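Local coordinates for takeout-like protein 1 (Epiphyas postvittana, PDB 3E8T), which probably carries hydrophobic ligands in a long internal tunnel, as a takeout protein related to juvenile hormone binding proteins, and here holds ubiquinone-8, at residues K183-S186 / E187-K191; I205-F208 / L209-P213. One frame throughout, in Å; residues are numbered along the deposited sequence. Where two conformers were deposited one is given.

Contact 1 (K183-S186 / E187-K191). With UQ8 (Ubiquinone-8), chain B.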
ATOM      1  N   LYS A 183     -17.673  -2.619   2.980  1.00 10.39           N
ATOM      2  CA  LYS A 183     -17.016  -3.609   2.155  1.00 10.63           C
ATOM      3  C   LYS A 183     -17.216  -3.321   0.669  1.00  9.82           C
ATOM      4  O   LYS A 183     -16.287  -3.325  -0.125  1.00 10.19           O
ATOM      5  CB  LYS A 183     -17.496  -5.028   2.517  1.00 12.05           C
ATOM      6  CG  LYS A 183     -16.827  -6.142   1.761  1.00 13.19           C
ATOM      7  CD  LYS A 183     -15.364  -6.250   2.017  1.00 13.45           C
ATOM      8  CE  LYS A 183     -14.814  -7.464   1.276  1.00 16.37           C
ATOM      9  NZ  LYS A 183     -13.379  -7.599   1.604  1.00 18.53           N
ATOM     10  N   GLN A 184     -18.455  -3.005   0.293  1.00  9.03           N
ATOM     11  CA  GLN A 184     -18.749  -2.643  -1.080  1.00  9.76           C
ATOM     12  C   GLN A 184     -17.918  -1.421  -1.500  1.00 10.19           C
ATOM     13  O   GLN A 184     -17.398  -1.372  -2.605  1.00 10.89           O
ATOM     14  CB  GLN A 184     -20.234  -2.353  -1.228  1.00 10.24           C
ATOM     15  CG  GLN A 184     -20.604  -1.870  -2.596  1.00 10.24           C
ATOM     16  CD  GLN A 184     -22.089  -1.724  -2.815  1.00 10.93           C
ATOM     17  OE1 GLN A 184     -22.837  -1.600  -1.857  1.00 10.93           O
ATOM     18  NE2 GLN A 184     -22.483  -1.669  -4.053  1.00 11.82           N
ATOM     19  N   VAL A 185     -17.849  -0.393  -0.628  1.00  9.82           N
ATOM     20  CA  VAL A 185     -17.087   0.792  -0.948  1.00  9.87           C
ATOM     21  C   VAL A 185     -15.621   0.441  -1.151  1.00 10.68           C
ATOM     22  O   VAL A 185     -14.984   0.935  -2.087  1.00 10.95           O
ATOM     23  CB  VAL A 185     -17.305   1.854   0.165  1.00 11.57           C
ATOM     24  CG1 VAL A 185     -16.353   3.046  -0.049  1.00 12.58           C
ATOM     25  CG2 VAL A 185     -18.760   2.342   0.126  1.00 13.11           C
ATOM     26  N   SER A 186     -15.067  -0.440  -0.302  1.00 10.49           N
ATOM     27  CA  SER A 186     -13.673  -0.834  -0.474  1.00 10.89           C
ATOM     28  C   SER A 186     -13.452  -1.540  -1.823  1.00 11.12           C
ATOM     29  O   SER A 186     -12.418  -1.342  -2.471  1.00 12.48           O
ATOM     30  CB  SER A 186     -13.178  -1.704   0.672  1.00 12.47           C
ATOM     31  OG  SER A 186     -13.652  -3.047   0.613  1.00 13.36           O
ATOM     32  N   GLU A 187     -14.401  -2.367  -2.249  1.00 11.97           N
ATOM     33  CA  GLU A 187     -14.239  -3.086  -3.530  0.50 12.84           C
ATOM     34  C   GLU A 187     -14.407  -2.160  -4.720  1.00 13.23           C
ATOM     35  O   GLU A 187     -13.780  -2.338  -5.748  1.00 16.22           O
ATOM     36  CB  GLU A 187     -15.225  -4.258  -3.649  0.50 13.89           C
ATOM     37  CG  GLU A 187     -14.893  -5.405  -2.742  0.50 13.77           C
ATOM     38  CD  GLU A 187     -15.350  -6.795  -3.253  0.50 15.89           C
ATOM     39  OE1 GLU A 187     -15.671  -7.068  -4.473  0.50 17.52           O
ATOM     40  OE2 GLU A 187     -15.332  -7.659  -2.331  0.50 19.47           O
ATOM     41  N   GLU A 188     -15.227  -1.142  -4.612  1.00 12.15           N
ATOM     42  CA  GLU A 188     -15.402  -0.181  -5.703  1.00 12.80           C
ATOM     43  C   GLU A 188     -14.227   0.750  -5.885  1.00 12.52           C
ATOM     44  O   GLU A 188     -13.866   1.061  -7.009  1.00 14.62           O
ATOM     45  CB  GLU A 188     -16.626   0.678  -5.463  1.00 13.79           C
ATOM     46  CG  GLU A 188     -17.892  -0.041  -5.737  1.00 16.38           C
ATOM     47  CD  GLU A 188     -18.259  -0.138  -7.213  1.00 18.62           C
ATOM     48  OE1 GLU A 188     -17.524   0.341  -8.089  1.00 21.66           O
ATOM     49  OE2 GLU A 188     -19.299  -0.753  -7.487  1.00 22.49           O
ATOM     50  N   PHE A 189     -13.630   1.200  -4.788  1.00 12.10           N
ATOM     51  CA  PHE A 189     -12.710   2.348  -4.863  1.00 12.92           C
ATOM     52  C   PHE A 189     -11.338   2.088  -4.305  1.00 13.70           C
ATOM     53  O   PHE A 189     -10.502   2.977  -4.341  1.00 15.05           O
ATOM     54  CB  PHE A 189     -13.329   3.548  -4.157  1.00 13.79           C
ATOM     55  CG  PHE A 189     -14.691   3.906  -4.677  1.00 12.71           C
ATOM     56  CD1 PHE A 189     -14.874   4.227  -6.026  1.00 13.27           C
ATOM     57  CD2 PHE A 189     -15.806   3.838  -3.859  1.00 15.48           C
ATOM     58  CE1 PHE A 189     -16.118   4.499  -6.501  1.00 14.31           C
ATOM     59  CE2 PHE A 189     -17.066   4.150  -4.363  1.00 16.11           C
ATOM     60  CZ  PHE A 189     -17.203   4.452  -5.696  1.00 14.83           C
ATOM     61  N   GLY A 190     -11.080   0.906  -3.771  1.00 12.73           N
ATOM     62  CA  GLY A 190      -9.778   0.676  -3.150  1.00 13.07           C
ATOM     63  C   GLY A 190      -8.634   0.635  -4.120  1.00 14.22           C
ATOM     64  O   GLY A 190      -7.513   1.040  -3.773  1.00 14.54           O
ATOM     65  N   LYS A 191      -8.859   0.155  -5.330  1.00 13.47           N
ATOM     66  CA  LYS A 191      -7.741  -0.049  -6.267  1.00 15.34           C
ATOM     67  C   LYS A 191      -6.912   1.215  -6.542  1.00 14.43           C
ATOM     68  O   LYS A 191      -5.685   1.160  -6.477  1.00 14.55           O
ATOM     69  CB  LYS A 191      -8.242  -0.668  -7.575  1.00 18.21           C
ATOM     70  CG  LYS A 191      -7.161  -0.962  -8.585  1.00 20.14           C
ATOM     71  CD  LYS A 191      -7.667  -1.710  -9.843  1.00 23.47           C
ATOM     72  CE  LYS A 191      -6.567  -2.028 -10.885  1.00 28.23           C
ATOM     73  NZ  LYS A 191      -5.341  -2.656 -10.282  1.00 34.10           N
TER
HETATM   74  C45 UQ8 B 221     -15.049  10.072  -0.453  1.00 41.01           C
HETATM   75  C44 UQ8 B 221     -15.803   8.776  -0.764  1.00 39.34           C
HETATM   76  C46 UQ8 B 221     -17.270   8.992  -0.502  1.00 40.20           C
HETATM   77  C43 UQ8 B 221     -15.294   7.586   0.028  1.00 39.20           C
HETATM   78  C42 UQ8 B 221     -13.759   7.522   0.022  1.00 36.40           C
HETATM   79  C41 UQ8 B 221     -13.277   7.138  -1.370  1.00 33.97           C
HETATM   80  C39 UQ8 B 221     -12.175   6.103  -1.275  1.00 33.04           C
HETATM   81  C40 UQ8 B 221     -10.803   6.339  -1.901  1.00 37.10           C
HETATM   82  C38 UQ8 B 221     -12.432   4.899  -0.677  1.00 29.04           C
HETATM   83  C37 UQ8 B 221     -11.502   3.880  -0.525  1.00 27.70           C
HETATM   84  C36 UQ8 B 221     -12.135   2.895   0.457  1.00 27.10           C
HETATM   85  C34 UQ8 B 221     -11.187   1.792   0.890  1.00 26.04           C
HETATM   86  C35 UQ8 B 221     -11.642   0.992   1.928  1.00 27.64           C
HETATM   87  C33 UQ8 B 221      -9.920   1.665   0.325  1.00 24.02           C
HETATM   88  C32 UQ8 B 221      -8.950   0.700   0.578  1.00 27.74           C
HETATM   89  C31 UQ8 B 221      -7.564   1.316   0.248  1.00 25.98           C
HETATM   90  C29 UQ8 B 221      -6.423   0.312   0.323  1.00 27.81           C
HETATM   91  C30 UQ8 B 221      -6.586  -1.112  -0.298  1.00 29.58           C
HETATM   92  C28 UQ8 B 221      -5.233   0.664   0.951  1.00 30.30           C
HETATM   93  C27 UQ8 B 221      -4.123  -0.159   1.089  1.00 29.80           C
HETATM   94  C26 UQ8 B 221      -2.817   0.648   1.114  1.00 29.70           C
HETATM   95  C24 UQ8 B 221      -1.634  -0.244   1.506  1.00 29.29           C
HETATM   96  C25 UQ8 B 221      -1.514  -0.801   2.935  1.00 31.99           C
HETATM   97  C23 UQ8 B 221      -0.677  -0.553   0.564  1.00 28.86           C
HETATM   98  C22 UQ8 B 221       0.465  -1.338   0.745  1.00 31.24           C
HETATM   99  C21 UQ8 B 221       1.183  -1.575  -0.584  1.00 33.40           C
HETATM  100  C19 UQ8 B 221       2.229  -2.690  -0.570  1.00 34.02           C
HETATM  101  C20 UQ8 B 221       2.780  -2.992  -1.962  1.00 34.05           C
HETATM  102  C18 UQ8 B 221       3.335  -2.475   0.472  1.00 35.70           C
HETATM  103  C17 UQ8 B 221       4.413  -3.564   0.381  1.00 38.34           C
HETATM  104  C16 UQ8 B 221       5.258  -3.681   1.660  1.00 42.71           C
HETATM  105  C14 UQ8 B 221       6.511  -4.492   1.350  1.00 45.11           C
HETATM  106  C15 UQ8 B 221       6.400  -5.711   0.415  1.00 46.33           C
HETATM  107  C13 UQ8 B 221       7.754  -4.134   1.869  1.00 46.25           C
HETATM  108  C12 UQ8 B 221       8.921  -4.840   1.590  1.00 46.77           C
HETATM  109  C11 UQ8 B 221       9.982  -4.746   2.705  1.00 49.12           C
HETATM  110  C9  UQ8 B 221      10.936  -5.955   2.678  1.00 50.96           C
HETATM  111  C10 UQ8 B 221      10.898  -6.704   1.335  1.00 51.64           C
HETATM  112  C8  UQ8 B 221      12.347  -5.474   3.005  1.00 51.26           C
HETATM  113  C7  UQ8 B 221      13.293  -5.534   1.801  1.00 62.77           C
HETATM  114  C6  UQ8 B 221      13.906  -6.936   1.572  1.00 52.06           C
HETATM  115  C1  UQ8 B 221      13.965  -7.454   0.273  1.00 54.07           C
HETATM  116  C1M UQ8 B 221      13.458  -6.682  -0.771  1.00 59.53           C
HETATM  117  C2  UQ8 B 221      14.507  -8.718   0.007  1.00 54.90           C
HETATM  118  O2  UQ8 B 221      14.562  -9.171  -1.140  1.00 50.23           O
HETATM  119  C3  UQ8 B 221      15.011  -9.486   1.045  1.00 53.03           C
HETATM  120  O3  UQ8 B 221      15.539 -10.715   0.784  1.00 53.28           O
HETATM  121  C3M UQ8 B 221      16.911 -10.589   0.412  1.00 57.12           C
HETATM  122  C4  UQ8 B 221      14.961  -9.003   2.347  1.00 51.72           C
HETATM  123  O4  UQ8 B 221      15.463  -9.775   3.357  1.00 54.07           O
HETATM  124  C4M UQ8 B 221      14.870 -11.082   3.338  1.00 55.49           C
HETATM  125  C5  UQ8 B 221      14.412  -7.740   2.609  1.00 57.52           C
HETATM  126  O5  UQ8 B 221      14.392  -7.333   3.774  1.00 56.03           O
HETATM  127  O   HOH W   1     -12.830  -8.886  -1.414  1.00 34.89           O
HETATM  128  O   HOH W   2     -20.597  -2.539  -6.087  1.00 15.09           O

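Contact 2 (I205-F208 / L209-P213). With UQ8 (Ubiquinone-8), chain B.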
ATOM      1  N   ILE A 205      11.562  -0.089  -3.038  1.00 15.76           N
ATOM      2  CA  ILE A 205      12.179  -1.425  -2.851  1.00 15.61           C
ATOM      3  C   ILE A 205      13.070  -1.790  -4.046  1.00 14.79           C
ATOM      4  O   ILE A 205      14.184  -2.321  -3.864  1.00 15.79           O
ATOM      5  CB  ILE A 205      11.159  -2.530  -2.597  1.00 17.41           C
ATOM      6  CG1 ILE A 205      10.215  -2.206  -1.442  1.00 21.37           C
ATOM      7  CG2 ILE A 205      11.859  -3.852  -2.377  1.00 20.29           C
ATOM      8  CD1 ILE A 205       8.928  -3.136  -1.475  1.00 23.02           C
ATOM      9  N   LYS A 206      12.591  -1.522  -5.248  1.00 14.25           N
ATOM     10  CA  LYS A 206      13.377  -1.768  -6.449  1.00 14.92           C
ATOM     11  C   LYS A 206      14.709  -1.038  -6.412  1.00 15.57           C
ATOM     12  O   LYS A 206      15.767  -1.614  -6.695  1.00 15.12           O
ATOM     13  CB  LYS A 206      12.589  -1.373  -7.680  1.00 15.23           C
ATOM     14  CG  LYS A 206      13.335  -1.483  -8.960  1.00 15.72           C
ATOM     15  CD  LYS A 206      12.414  -1.187 -10.150  1.00 17.90           C
ATOM     16  CE  LYS A 206      13.141  -0.957 -11.445  1.00 19.63           C
ATOM     17  NZ  LYS A 206      13.998  -2.074 -11.875  1.00 20.97           N
ATOM     18  N   HIS A 207      14.674   0.228  -6.064  1.00 15.74           N
ATOM     19  CA  HIS A 207      15.881   1.029  -5.952  1.00 15.85           C
ATOM     20  C   HIS A 207      16.841   0.458  -4.926  1.00 16.60           C
ATOM     21  O   HIS A 207      18.076   0.364  -5.170  1.00 16.71           O
ATOM     22  CB  HIS A 207      15.448   2.444  -5.536  1.00 17.24           C
ATOM     23  CG  HIS A 207      16.579   3.360  -5.238  1.00 17.23           C
ATOM     24  ND1 HIS A 207      17.444   3.826  -6.205  1.00 21.11           N
ATOM     25  CD2 HIS A 207      16.998   3.872  -4.063  1.00 18.12           C
ATOM     26  CE1 HIS A 207      18.335   4.617  -5.627  1.00 20.30           C
ATOM     27  NE2 HIS A 207      18.101   4.640  -4.326  1.00 18.98           N
ATOM     28  N   PHE A 208      16.308   0.094  -3.773  1.00 15.86           N
ATOM     29  CA  PHE A 208      17.148  -0.441  -2.686  1.00 17.31           C
ATOM     30  C   PHE A 208      17.823  -1.718  -3.126  1.00 16.45           C
ATOM     31  O   PHE A 208      19.054  -1.895  -2.998  1.00 16.41           O
ATOM     32  CB  PHE A 208      16.262  -0.694  -1.444  1.00 19.97           C
ATOM     33  CG  PHE A 208      16.949  -1.461  -0.315  1.00 22.74           C
ATOM     34  CD1 PHE A 208      17.756  -0.793   0.538  1.00 25.93           C
ATOM     35  CD2 PHE A 208      16.772  -2.842  -0.131  1.00 24.59           C
ATOM     36  CE1 PHE A 208      18.398  -1.458   1.581  1.00 24.52           C
ATOM     37  CE2 PHE A 208      17.400  -3.503   0.877  1.00 25.78           C
ATOM     38  CZ  PHE A 208      18.221  -2.797   1.738  1.00 23.38           C
ATOM     39  N   LEU A 209      17.055  -2.650  -3.675  1.00 15.23           N
ATOM     40  CA  LEU A 209      17.648  -3.914  -4.112  1.00 16.00           C
ATOM     41  C   LEU A 209      18.609  -3.780  -5.278  1.00 17.71           C
ATOM     42  O   LEU A 209      19.545  -4.561  -5.429  1.00 17.30           O
ATOM     43  CB  LEU A 209      16.579  -4.961  -4.411  1.00 16.31           C
ATOM     44  CG  LEU A 209      15.807  -5.455  -3.219  1.00 18.68           C
ATOM     45  CD1 LEU A 209      14.657  -6.319  -3.701  1.00 20.31           C
ATOM     46  CD2 LEU A 209      16.698  -6.250  -2.248  1.00 20.96           C
ATOM     47  N   ALA A 210      18.433  -2.767  -6.092  1.00 15.78           N
ATOM     48  CA  ALA A 210      19.377  -2.537  -7.208  1.00 17.50           C
ATOM     49  C   ALA A 210      20.739  -2.028  -6.741  1.00 19.05           C
ATOM     50  O   ALA A 210      21.686  -2.070  -7.506  1.00 21.11           O
ATOM     51  CB  ALA A 210      18.765  -1.578  -8.257  1.00 18.41           C
ATOM     52  N   LYS A 211      20.833  -1.569  -5.508  1.00 17.61           N
ATOM     53  CA  LYS A 211      22.083  -1.025  -4.990  1.00 19.28           C
ATOM     54  C   LYS A 211      22.704  -1.841  -3.875  1.00 18.40           C
ATOM     55  O   LYS A 211      23.849  -1.547  -3.507  1.00 22.56           O
ATOM     56  CB  LYS A 211      21.893   0.422  -4.537  1.00 19.59           C
ATOM     57  CG  LYS A 211      21.205   0.622  -3.201  1.00 18.33           C
ATOM     58  CD  LYS A 211      20.616   2.028  -2.973  1.00 19.89           C
ATOM     59  CE  LYS A 211      21.676   3.109  -3.045  1.00 21.21           C
ATOM     60  NZ  LYS A 211      22.779   2.974  -1.994  1.00 19.95           N
ATOM     61  N   VAL A 212      22.041  -2.893  -3.395  1.00 19.39           N
ATOM     62  CA  VAL A 212      22.558  -3.762  -2.345  1.00 20.51           C
ATOM     63  C   VAL A 212      22.829  -5.129  -2.973  1.00 22.50           C
ATOM     64  O   VAL A 212      21.929  -5.761  -3.481  1.00 22.77           O
ATOM     65  CB  VAL A 212      21.611  -3.877  -1.154  1.00 21.06           C
ATOM     66  CG1 VAL A 212      22.233  -4.774  -0.113  1.00 23.65           C
ATOM     67  CG2 VAL A 212      21.364  -2.475  -0.546  1.00 23.51           C
ATOM     68  N   PRO A 213      24.097  -5.601  -2.976  1.00 20.98           N
ATOM     69  CA  PRO A 213      24.388  -6.892  -3.581  1.00 21.03           C
ATOM     70  C   PRO A 213      23.538  -7.971  -2.942  1.00 21.14           C
ATOM     71  O   PRO A 213      23.369  -7.980  -1.725  1.00 21.26           O
ATOM     72  CB  PRO A 213      25.865  -7.105  -3.256  1.00 22.73           C
ATOM     73  CG  PRO A 213      26.406  -5.745  -3.019  1.00 23.03           C
ATOM     74  CD  PRO A 213      25.297  -4.949  -2.431  1.00 22.59           C
TER
HETATM   75  C45 UQ8 B 221     -15.049  10.072  -0.453  1.00 41.01           C
HETATM   76  C44 UQ8 B 221     -15.803   8.776  -0.764  1.00 39.34           C
HETATM   77  C46 UQ8 B 221     -17.270   8.992  -0.502  1.00 40.20           C
HETATM   78  C43 UQ8 B 221     -15.294   7.586   0.028  1.00 39.20           C
HETATM   79  C42 UQ8 B 221     -13.759   7.522   0.022  1.00 36.40           C
HETATM   80  C41 UQ8 B 221     -13.277   7.138  -1.370  1.00 33.97           C
HETATM   81  C39 UQ8 B 221     -12.175   6.103  -1.275  1.00 33.04           C
HETATM   82  C40 UQ8 B 221     -10.803   6.339  -1.901  1.00 37.10           C
HETATM   83  C38 UQ8 B 221     -12.432   4.899  -0.677  1.00 29.04           C
HETATM   84  C37 UQ8 B 221     -11.502   3.880  -0.525  1.00 27.70           C
HETATM   85  C36 UQ8 B 221     -12.135   2.895   0.457  1.00 27.10           C
HETATM   86  C34 UQ8 B 221     -11.187   1.792   0.890  1.00 26.04           C
HETATM   87  C35 UQ8 B 221     -11.642   0.992   1.928  1.00 27.64           C
HETATM   88  C33 UQ8 B 221      -9.920   1.665   0.325  1.00 24.02           C
HETATM   89  C32 UQ8 B 221      -8.950   0.700   0.578  1.00 27.74           C
HETATM   90  C31 UQ8 B 221      -7.564   1.316   0.248  1.00 25.98           C
HETATM   91  C29 UQ8 B 221      -6.423   0.312   0.323  1.00 27.81           C
HETATM   92  C30 UQ8 B 221      -6.586  -1.112  -0.298  1.00 29.58           C
HETATM   93  C28 UQ8 B 221      -5.233   0.664   0.951  1.00 30.30           C
HETATM   94  C27 UQ8 B 221      -4.123  -0.159   1.089  1.00 29.80           C
HETATM   95  C26 UQ8 B 221      -2.817   0.648   1.114  1.00 29.70           C
HETATM   96  C24 UQ8 B 221      -1.634  -0.244   1.506  1.00 29.29           C
HETATM   97  C25 UQ8 B 221      -1.514  -0.801   2.935  1.00 31.99           C
HETATM   98  C23 UQ8 B 221      -0.677  -0.553   0.564  1.00 28.86           C
HETATM   99  C22 UQ8 B 221       0.465  -1.338   0.745  1.00 31.24           C
HETATM  100  C21 UQ8 B 221       1.183  -1.575  -0.584  1.00 33.40           C
HETATM  101  C19 UQ8 B 221       2.229  -2.690  -0.570  1.00 34.02           C
HETATM  102  C20 UQ8 B 221       2.780  -2.992  -1.962  1.00 34.05           C
HETATM  103  C18 UQ8 B 221       3.335  -2.475   0.472  1.00 35.70           C
HETATM  104  C17 UQ8 B 221       4.413  -3.564   0.381  1.00 38.34           C
HETATM  105  C16 UQ8 B 221       5.258  -3.681   1.660  1.00 42.71           C
HETATM  106  C14 UQ8 B 221       6.511  -4.492   1.350  1.00 45.11           C
HETATM  107  C15 UQ8 B 221       6.400  -5.711   0.415  1.00 46.33           C
HETATM  108  C13 UQ8 B 221       7.754  -4.134   1.869  1.00 46.25           C
HETATM  109  C12 UQ8 B 221       8.921  -4.840   1.590  1.00 46.77           C
HETATM  110  C11 UQ8 B 221       9.982  -4.746   2.705  1.00 49.12           C
HETATM  111  C9  UQ8 B 221      10.936  -5.955   2.678  1.00 50.96           C
HETATM  112  C10 UQ8 B 221      10.898  -6.704   1.335  1.00 51.64           C
HETATM  113  C8  UQ8 B 221      12.347  -5.474   3.005  1.00 51.26           C
HETATM  114  C7  UQ8 B 221      13.293  -5.534   1.801  1.00 62.77           C
HETATM  115  C6  UQ8 B 221      13.906  -6.936   1.572  1.00 52.06           C
HETATM  116  C1  UQ8 B 221      13.965  -7.454   0.273  1.00 54.07           C
HETATM  117  C1M UQ8 B 221      13.458  -6.682  -0.771  1.00 59.53           C
HETATM  118  C2  UQ8 B 221      14.507  -8.718   0.007  1.00 54.90           C
HETATM  119  O2  UQ8 B 221      14.562  -9.171  -1.140  1.00 50.23           O
HETATM  120  C3  UQ8 B 221      15.011  -9.486   1.045  1.00 53.03           C
HETATM  121  O3  UQ8 B 221      15.539 -10.715   0.784  1.00 53.28           O
HETATM  122  C3M UQ8 B 221      16.911 -10.589   0.412  1.00 57.12           C
HETATM  123  C4  UQ8 B 221      14.961  -9.003   2.347  1.00 51.72           C
HETATM  124  O4  UQ8 B 221      15.463  -9.775   3.357  1.00 54.07           O
HETATM  125  C4M UQ8 B 221      14.870 -11.082   3.338  1.00 55.49           C
HETATM  126  C5  UQ8 B 221      14.412  -7.740   2.609  1.00 57.52           C
HETATM  127  O5  UQ8 B 221      14.392  -7.333   3.774  1.00 56.03           O

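Contact 1 (K183-S186 / E187-K191)
Val185 and Phe189, one helical turn apart, pack through Val185 CG1, which comes in the plane of the phenylalanine ring at its edge, 3.9 Å from CD2. One face of that ring carries the methylene CB of its neighbour Glu188. Beside this pair, Ser186 O receives Gly190 N at 2.9 Å. On the side of the helix turned to the ligand, Ser186 CB, Phe189 CB and Gly190 CA meet the ubiquinone-8 tail, Ser186 CB lying 3.3 Å from C35. The serine hydroxyl turns back along its own helix: with OG set between the backbone N and the carbonyl carbon (chi1 76°), it donates to Lys183 O at 2.8 Å. Lys183 O also accepts Glu187 N, so two donors grip it, and the polar end of Ser186 is satisfied while its carbon faces the isoprenoid chain. The backbone bonds are the i+4 to i bonds of helix 182-211, the long helix that lines the ligand tunnel of the takeout fold; the serine hydroxyl adds a bond to the carbonyl three residues back. The outer side is polar. Lys183 and Glu187 stop short of a salt bridge, with NZ 4.4 Å from OE2; a water donates to OE2 and accepts a weak bond from NZ, which pairs instead with Asp151 in a salt bridge and also hydrogen-bonds to Val152 O. A second water links Gln184 NE2 to Glu188, the water oxygen 2.6 Å from Glu188 OE2, and Ser52 OG bonds to OE1 of the same carboxylate. Farther out, Phe49 meets the Phe189 ring nearly parallel.

Contact 2 (I205-F208 / L209-P213)
Phe208 O is gripped by two amides near the end of helix 182-211: Lys211 N at 3.1 Å, well above the carbonyl plane, and Val212 N through a weak bond. One turn earlier Leu209 N reaches Ile205 O at 2.9 Å in an almost straight bond (N-H...O 174°). The i+3 bond from Lys211 N is 3-10-like. Val212 CG2 lies above one face of the Phe208 ring in a CH-pi contact, 4.0 Å from the centroid and offset toward the rim; Phe27 meets the same ring edge-to-face. Lys211 CD makes a looser, off-centre CH-pi contact with the His207 imidazole, while His207 NE2 bonds to His34 O and Lys211 NZ to His34 ND1. Ile205 and Leu209 lie side by side pointing the same way, CG2 4.0 Å from CD1, and form the pocket side. Leu209 CG sits opposite the carbonyl carbon (chi1 -68°), and its CD1 comes 3.2 Å from ubiquinone methyl C1M; Ile205 CD1 touches C12 of the tail. Both side chains offer the ligand apolar carbon, consistent with recognition of the ring methyl and adjoining tail by shape and apolar packing rather than by polar bonds from these two residues.

In the fold
Contacts 1 and 2 occupy the same helix, 182-211, near its start and at its end, with centres about 32 Å apart on opposite sides of the chain's centre. Both touch ubiquinone-8 through carbon, including a serine CB in contact 1: contact 1 meets the isoprenoid tail, contact 2 the chain next to the quinone and its ring methyl. Of eight touching residues, contact 1 has four buried and two exposed; contact 2 has two buried and the rest partly exposed. Both tie polar ends to other parts of the chain, and contact 1 adds bridging waters. Contact 1 keeps i+4 bonding; contact 2 shifts to an i+3 bond, with CH-pi contacts to Phe208 and His207 near the helix end.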